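Local coordinates for protein DNA-3-methyladenine glycosidase (Bacillus halodurans, PDB 2H56) that belongs to the HhH-GPD superfamily of base excision DNA repair proteins and is built mainly of helices, at residues R161-G175 / P200-A213. Sequence-based numbering, arbitrary orientation.
Sequences RLDVLSVGDVGLQRG and PYETVACLYLWKAA
Leu162 and Thr203 bring their CA atoms within 4.6 Å where the loop 161-169 passes the start of helix 202-213, and beyond it helix 170-175 crosses that helix at 74°, with 7.4 Å between the axes. Thr203 joins the loop through three hydrogen bonds. Thr203 N donates to Leu162 O from above the carbonyl plane (2.8 Å). Its OG1 donates to Arg161 O in the carbonyl plane, on a lone pair, and accepts from Val164 N. The hydroxyl thus both donates and accepts, and the first turn of the helix is tied to the loop. Within the loop, Arg161 and Asp163 form a salt bridge, NE to OD1 and NH2 to OD2.

Asp169 is the N-cap of helix 170-175, probably the position of the conserved HhH-GPD aspartate. Asp169 OD2 accepts from Leu172 N (2.7 Å) and also from Trp210 NE1 (2.9 Å), which comes from above the carboxylate plane. Carboxylate and indole planes stand nearly perpendicular, at 89°. With CG anti to the backbone N (chi1 -169°), the carboxylate reaches the indole edge. Leu172 CD2 covers one indole face in a CH-pi contact, 3.9 Å from the centroid of the Trp210 six-membered ring. The same methyl packs on Cys206 CB and Leu209 CB. The helices come close at two glycines: Gly171 CA lies by Trp210 NE1, Gly175 CA by Leu209 O. Ala213 CB touches Gly171 O. Arg174, extended from CG to NE, donates from NE to Ala213 O (3.0 Å).

Helix 148-157 flanks the loop, where Met156 touches Val164 and Thr203 and Trp149 NE1 bonds to Asp169 OD1. Leu191 of helix 187-195 meets Leu209, while Leu162 packs on Leu45 of strand 43-46.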
loop_
_atom_site.group_PDB
_atom_site.type_symbol
_atom_site.label_atom_id
_atom_site.label_comp_id
_atom_site.label_asym_id
_atom_site.label_seq_id
_atom_site.Cartn_x
_atom_site.Cartn_y
_atom_site.Cartn_z
ATOM N N ARG A 161 -0.031 -8.219 -4.040
ATOM C CA ARG A 161 -0.055 -9.347 -3.099
ATOM C C ARG A 161 -1.251 -9.249 -2.177
ATOM O O ARG A 161 -1.462 -8.240 -1.566
ATOM C CB ARG A 161 1.224 -9.365 -2.274
ATOM C CG ARG A 161 2.417 -9.832 -3.041
ATOM C CD ARG A 161 2.388 -11.344 -3.193
ATOM N NE ARG A 161 2.490 -11.976 -1.876
ATOM C CZ ARG A 161 3.628 -12.365 -1.299
ATOM N NH1 ARG A 161 4.801 -12.249 -1.922
ATOM N NH2 ARG A 161 3.585 -12.902 -0.088
ATOM N N LEU A 162 -2.033 -10.308 -2.065
ATOM C CA LEU A 162 -3.301 -10.229 -1.330
ATOM C C LEU A 162 -3.204 -10.638 0.162
ATOM O O LEU A 162 -4.192 -10.567 0.894
ATOM C CB LEU A 162 -4.358 -11.065 -2.063
ATOM C CG LEU A 162 -4.629 -10.630 -3.513
ATOM C CD1 LEU A 162 -5.779 -11.367 -4.095
ATOM C CD2 LEU A 162 -4.914 -9.121 -3.582
ATOM N N ASP A 163 -2.015 -11.014 0.621
ATOM C CA ASP A 163 -1.821 -11.572 1.974
ATOM C C ASP A 163 -1.005 -10.634 2.915
ATOM O O ASP A 163 -0.076 -11.057 3.607
ATOM C CB ASP A 163 -1.126 -12.919 1.843
ATOM C CG ASP A 163 0.258 -12.824 1.158
ATOM O OD1 ASP A 163 0.563 -11.841 0.439
ATOM O OD2 ASP A 163 1.050 -13.758 1.362
ATOM N N VAL A 164 -1.389 -9.365 2.920
ATOM C CA VAL A 164 -0.689 -8.301 3.622
ATOM C C VAL A 164 -1.693 -7.618 4.567
ATOM O O VAL A 164 -2.820 -7.340 4.191
ATOM C CB VAL A 164 -0.159 -7.274 2.582
ATOM C CG1 VAL A 164 0.555 -6.083 3.259
ATOM C CG2 VAL A 164 0.761 -7.965 1.538
ATOM N N LEU A 165 -1.296 -7.373 5.798
ATOM C CA LEU A 165 -2.114 -6.644 6.750
ATOM C C LEU A 165 -1.236 -5.564 7.426
ATOM O O LEU A 165 -0.427 -5.894 8.300
ATOM C CB LEU A 165 -2.619 -7.637 7.776
ATOM C CG LEU A 165 -3.537 -7.207 8.921
ATOM C CD1 LEU A 165 -4.956 -6.897 8.443
ATOM C CD2 LEU A 165 -3.571 -8.333 9.963
ATOM N N SER A 166 -1.336 -4.294 7.025
ATOM C CA SER A 166 -0.458 -3.320 7.636
ATOM C C SER A 166 -0.991 -2.855 8.987
ATOM O O SER A 166 -1.781 -1.908 9.099
ATOM C CB SER A 166 -0.183 -2.127 6.751
ATOM O OG SER A 166 0.750 -1.295 7.420
ATOM N N VAL A 167 -0.515 -3.505 10.032
ATOM C CA VAL A 167 -1.000 -3.190 11.370
ATOM C C VAL A 167 -0.789 -1.730 11.742
ATOM O O VAL A 167 -1.566 -1.175 12.514
ATOM C CB VAL A 167 -0.380 -4.133 12.390
ATOM C CG1 VAL A 167 -0.448 -3.560 13.773
ATOM C CG2 VAL A 167 -1.116 -5.468 12.286
ATOM N N GLY A 168 0.222 -1.092 11.158
ATOM C CA GLY A 168 0.557 0.289 11.531
ATOM C C GLY A 168 -0.205 1.353 10.777
ATOM O O GLY A 168 -0.021 2.510 11.033
ATOM N N ASP A 169 -1.043 0.977 9.827
ATOM C CA ASP A 169 -1.792 1.962 9.056
ATOM C C ASP A 169 -2.929 2.602 9.876
ATOM O O ASP A 169 -3.919 1.973 10.226
ATOM C CB ASP A 169 -2.352 1.331 7.775
ATOM C CG ASP A 169 -2.911 2.376 6.800
ATOM O OD1 ASP A 169 -2.151 2.981 6.010
ATOM O OD2 ASP A 169 -4.136 2.592 6.814
ATOM N N VAL A 170 -2.780 3.883 10.147
ATOM C CA VAL A 170 -3.798 4.666 10.838
ATOM C C VAL A 170 -5.161 4.618 10.131
ATOM O O VAL A 170 -6.209 4.821 10.753
ATOM C CB VAL A 170 -3.337 6.129 10.933
ATOM C CG1 VAL A 170 -4.472 7.022 11.406
ATOM C CG2 VAL A 170 -2.126 6.218 11.842
ATOM N N GLY A 171 -5.143 4.360 8.828
ATOM C CA GLY A 171 -6.372 4.256 8.054
ATOM C C GLY A 171 -7.071 2.985 8.406
ATOM O O GLY A 171 -8.216 2.998 8.849
ATOM N N LEU A 172 -6.364 1.878 8.247
ATOM C CA LEU A 172 -6.890 0.583 8.633
ATOM C C LEU A 172 -7.332 0.591 10.093
ATOM O O LEU A 172 -8.353 0.014 10.425
ATOM C CB LEU A 172 -5.855 -0.514 8.360
ATOM C CG LEU A 172 -5.514 -0.673 6.864
ATOM C CD1 LEU A 172 -4.260 -1.489 6.684
ATOM C CD2 LEU A 172 -6.680 -1.302 6.107
ATOM N N GLN A 173 -6.581 1.259 10.959
ATOM C CA GLN A 173 -6.952 1.350 12.377
ATOM C C GLN A 173 -8.278 2.075 12.594
ATOM O O GLN A 173 -9.138 1.629 13.362
ATOM C CB GLN A 173 -5.847 2.026 13.191
ATOM C CG GLN A 173 -4.699 1.106 13.517
ATOM C CD GLN A 173 -3.535 1.790 14.219
ATOM O OE1 GLN A 173 -3.661 2.889 14.762
ATOM N NE2 GLN A 173 -2.383 1.129 14.204
ATOM N N ARG A 174 -8.445 3.197 11.914
ATOM C CA ARG A 174 -9.711 3.913 11.957
ATOM C C ARG A 174 -10.867 3.021 11.493
ATOM O O ARG A 174 -11.937 3.054 12.082
ATOM C CB ARG A 174 -9.638 5.159 11.091
ATOM C CG ARG A 174 -10.932 5.952 10.983
ATOM C CD ARG A 174 -10.653 7.368 10.470
ATOM N NE ARG A 174 -11.811 7.971 9.812
ATOM C CZ ARG A 174 -12.722 8.739 10.417
ATOM N NH1 ARG A 174 -12.631 9.032 11.712
ATOM N NH2 ARG A 174 -13.730 9.243 9.714
ATOM N N GLY A 175 -10.656 2.231 10.444
ATOM C CA GLY A 175 -11.720 1.380 9.926
ATOM C C GLY A 175 -12.041 0.262 10.902
ATOM O O GLY A 175 -13.198 -0.095 11.087
ATOM N N PRO A 200 -6.007 -16.310 3.639
ATOM C CA PRO A 200 -4.798 -15.578 3.204
ATOM C C PRO A 200 -5.121 -14.353 2.300
ATOM O O PRO A 200 -4.384 -14.074 1.353
ATOM C CB PRO A 200 -4.055 -16.665 2.415
ATOM C CG PRO A 200 -5.165 -17.395 1.753
ATOM C CD PRO A 200 -6.420 -17.258 2.601
ATOM N N TYR A 201 -6.215 -13.650 2.556
ATOM C CA TYR A 201 -6.588 -12.543 1.692
ATOM C C TYR A 201 -6.729 -11.255 2.441
ATOM O O TYR A 201 -7.588 -10.428 2.138
ATOM C CB TYR A 201 -7.875 -12.865 0.971
ATOM C CG TYR A 201 -7.748 -14.043 0.076
ATOM C CD1 TYR A 201 -6.765 -14.076 -0.913
ATOM C CD2 TYR A 201 -8.618 -15.120 0.174
ATOM C CE1 TYR A 201 -6.649 -15.163 -1.778
ATOM C CE2 TYR A 201 -8.512 -16.215 -0.686
ATOM C CZ TYR A 201 -7.513 -16.226 -1.652
ATOM O OH TYR A 201 -7.363 -17.284 -2.496
ATOM N N GLU A 202 -5.836 -11.051 3.389
ATOM C CA GLU A 202 -5.878 -9.876 4.234
ATOM C C GLU A 202 -5.923 -8.540 3.484
ATOM O O GLU A 202 -6.602 -7.602 3.914
ATOM C CB GLU A 202 -4.676 -9.885 5.207
ATOM C CG GLU A 202 -4.702 -11.032 6.273
ATOM C CD GLU A 202 -3.928 -12.300 5.844
ATOM O OE1 GLU A 202 -3.526 -12.413 4.663
ATOM O OE2 GLU A 202 -3.699 -13.182 6.707
ATOM N N THR A 203 -5.191 -8.434 2.380
ATOM C CA THR A 203 -5.191 -7.201 1.624
ATOM C C THR A 203 -6.609 -6.849 1.197
ATOM O O THR A 203 -6.975 -5.668 1.215
ATOM C CB THR A 203 -4.297 -7.282 0.365
ATOM O OG1 THR A 203 -2.949 -7.648 0.712
ATOM C CG2 THR A 203 -4.260 -5.943 -0.348
ATOM N N VAL A 204 -7.418 -7.851 0.827
ATOM C CA VAL A 204 -8.779 -7.562 0.375
ATOM C C VAL A 204 -9.631 -6.942 1.525
ATOM O O VAL A 204 -10.330 -5.932 1.333
ATOM C CB VAL A 204 -9.478 -8.799 -0.243
ATOM C CG1 VAL A 204 -10.864 -8.425 -0.700
ATOM C CG2 VAL A 204 -8.677 -9.386 -1.447
ATOM N N ALA A 205 -9.539 -7.510 2.725
ATOM C CA ALA A 205 -10.152 -6.898 3.922
ATOM C C ALA A 205 -9.705 -5.466 4.093
ATOM O O ALA A 205 -10.488 -4.580 4.404
ATOM C CB ALA A 205 -9.785 -7.681 5.168
ATOM N N CYS A 206 -8.416 -5.238 3.904
ATOM C CA CYS A 206 -7.857 -3.917 4.129
ATOM C C CYS A 206 -8.456 -2.882 3.196
ATOM O O CYS A 206 -8.636 -1.731 3.578
ATOM C CB CYS A 206 -6.334 -3.948 3.986
ATOM S SG CYS A 206 -5.501 -4.800 5.354
ATOM N N LEU A 207 -8.749 -3.285 1.966
ATOM C CA LEU A 207 -9.439 -2.403 1.055
ATOM C C LEU A 207 -10.801 -2.001 1.663
ATOM O O LEU A 207 -11.198 -0.844 1.599
ATOM C CB LEU A 207 -9.633 -3.079 -0.299
ATOM C CG LEU A 207 -8.363 -3.417 -1.071
ATOM C CD1 LEU A 207 -8.707 -4.187 -2.346
ATOM C CD2 LEU A 207 -7.606 -2.151 -1.368
ATOM N N TYR A 208 -11.510 -2.933 2.274
ATOM C CA TYR A 208 -12.812 -2.598 2.870
ATOM C C TYR A 208 -12.652 -1.764 4.125
ATOM O O TYR A 208 -13.457 -0.871 4.404
ATOM C CB TYR A 208 -13.622 -3.856 3.158
ATOM C CG TYR A 208 -14.223 -4.439 1.901
ATOM C CD1 TYR A 208 -15.324 -3.832 1.302
ATOM C CD2 TYR A 208 -13.687 -5.572 1.300
ATOM C CE1 TYR A 208 -15.881 -4.321 0.167
ATOM C CE2 TYR A 208 -14.252 -6.087 0.129
ATOM C CZ TYR A 208 -15.346 -5.448 -0.425
ATOM O OH TYR A 208 -15.906 -5.918 -1.571
ATOM N N LEU A 209 -11.599 -2.034 4.882
ATOM C CA LEU A 209 -11.346 -1.230 6.059
ATOM C C LEU A 209 -11.141 0.213 5.631
ATOM O O LEU A 209 -11.720 1.145 6.230
ATOM C CB LEU A 209 -10.158 -1.782 6.866
ATOM C CG LEU A 209 -10.430 -3.087 7.654
ATOM C CD1 LEU A 209 -9.353 -3.365 8.686
ATOM C CD2 LEU A 209 -11.746 -3.010 8.373
ATOM N N TRP A 210 -10.345 0.404 4.575
ATOM C CA TRP A 210 -10.092 1.752 4.066
ATOM C C TRP A 210 -11.375 2.428 3.631
ATOM O O TRP A 210 -11.560 3.626 3.858
ATOM C CB TRP A 210 -9.094 1.745 2.917
ATOM C CG TRP A 210 -7.720 1.844 3.381
ATOM C CD1 TRP A 210 -7.244 2.723 4.281
ATOM C CD2 TRP A 210 -6.618 1.030 2.994
ATOM N NE1 TRP A 210 -5.917 2.511 4.500
ATOM C CE2 TRP A 210 -5.503 1.475 3.717
ATOM C CE3 TRP A 210 -6.466 -0.042 2.116
ATOM C CZ2 TRP A 210 -4.237 0.902 3.576
ATOM C CZ3 TRP A 210 -5.220 -0.629 1.983
ATOM C CH2 TRP A 210 -4.115 -0.146 2.701
ATOM N N LYS A 211 -12.254 1.647 3.007
ATOM C CA LYS A 211 -13.542 2.142 2.550
ATOM C C LYS A 211 -14.368 2.581 3.773
ATOM O O LYS A 211 -14.933 3.691 3.803
ATOM C CB LYS A 211 -14.245 1.067 1.739
ATOM C CG LYS A 211 -14.938 1.588 0.508
ATOM C CD LYS A 211 -15.215 0.468 -0.486
ATOM C CE LYS A 211 -16.110 0.938 -1.624
ATOM N NZ LYS A 211 -15.381 1.786 -2.609
ATOM N N ALA A 212 -14.364 1.748 4.811
ATOM C CA ALA A 212 -15.026 2.089 6.079
ATOM C C ALA A 212 -14.453 3.358 6.707
ATOM O O ALA A 212 -15.210 4.183 7.215
ATOM C CB ALA A 212 -14.929 0.930 7.049
ATOM N N ALA A 213 -13.130 3.510 6.676
ATOM C CA ALA A 213 -12.484 4.702 7.254
ATOM C C ALA A 213 -12.852 6.013 6.551
ATOM O O ALA A 213 -12.953 7.045 7.214
ATOM C CB ALA A 213 -10.967 4.536 7.285
#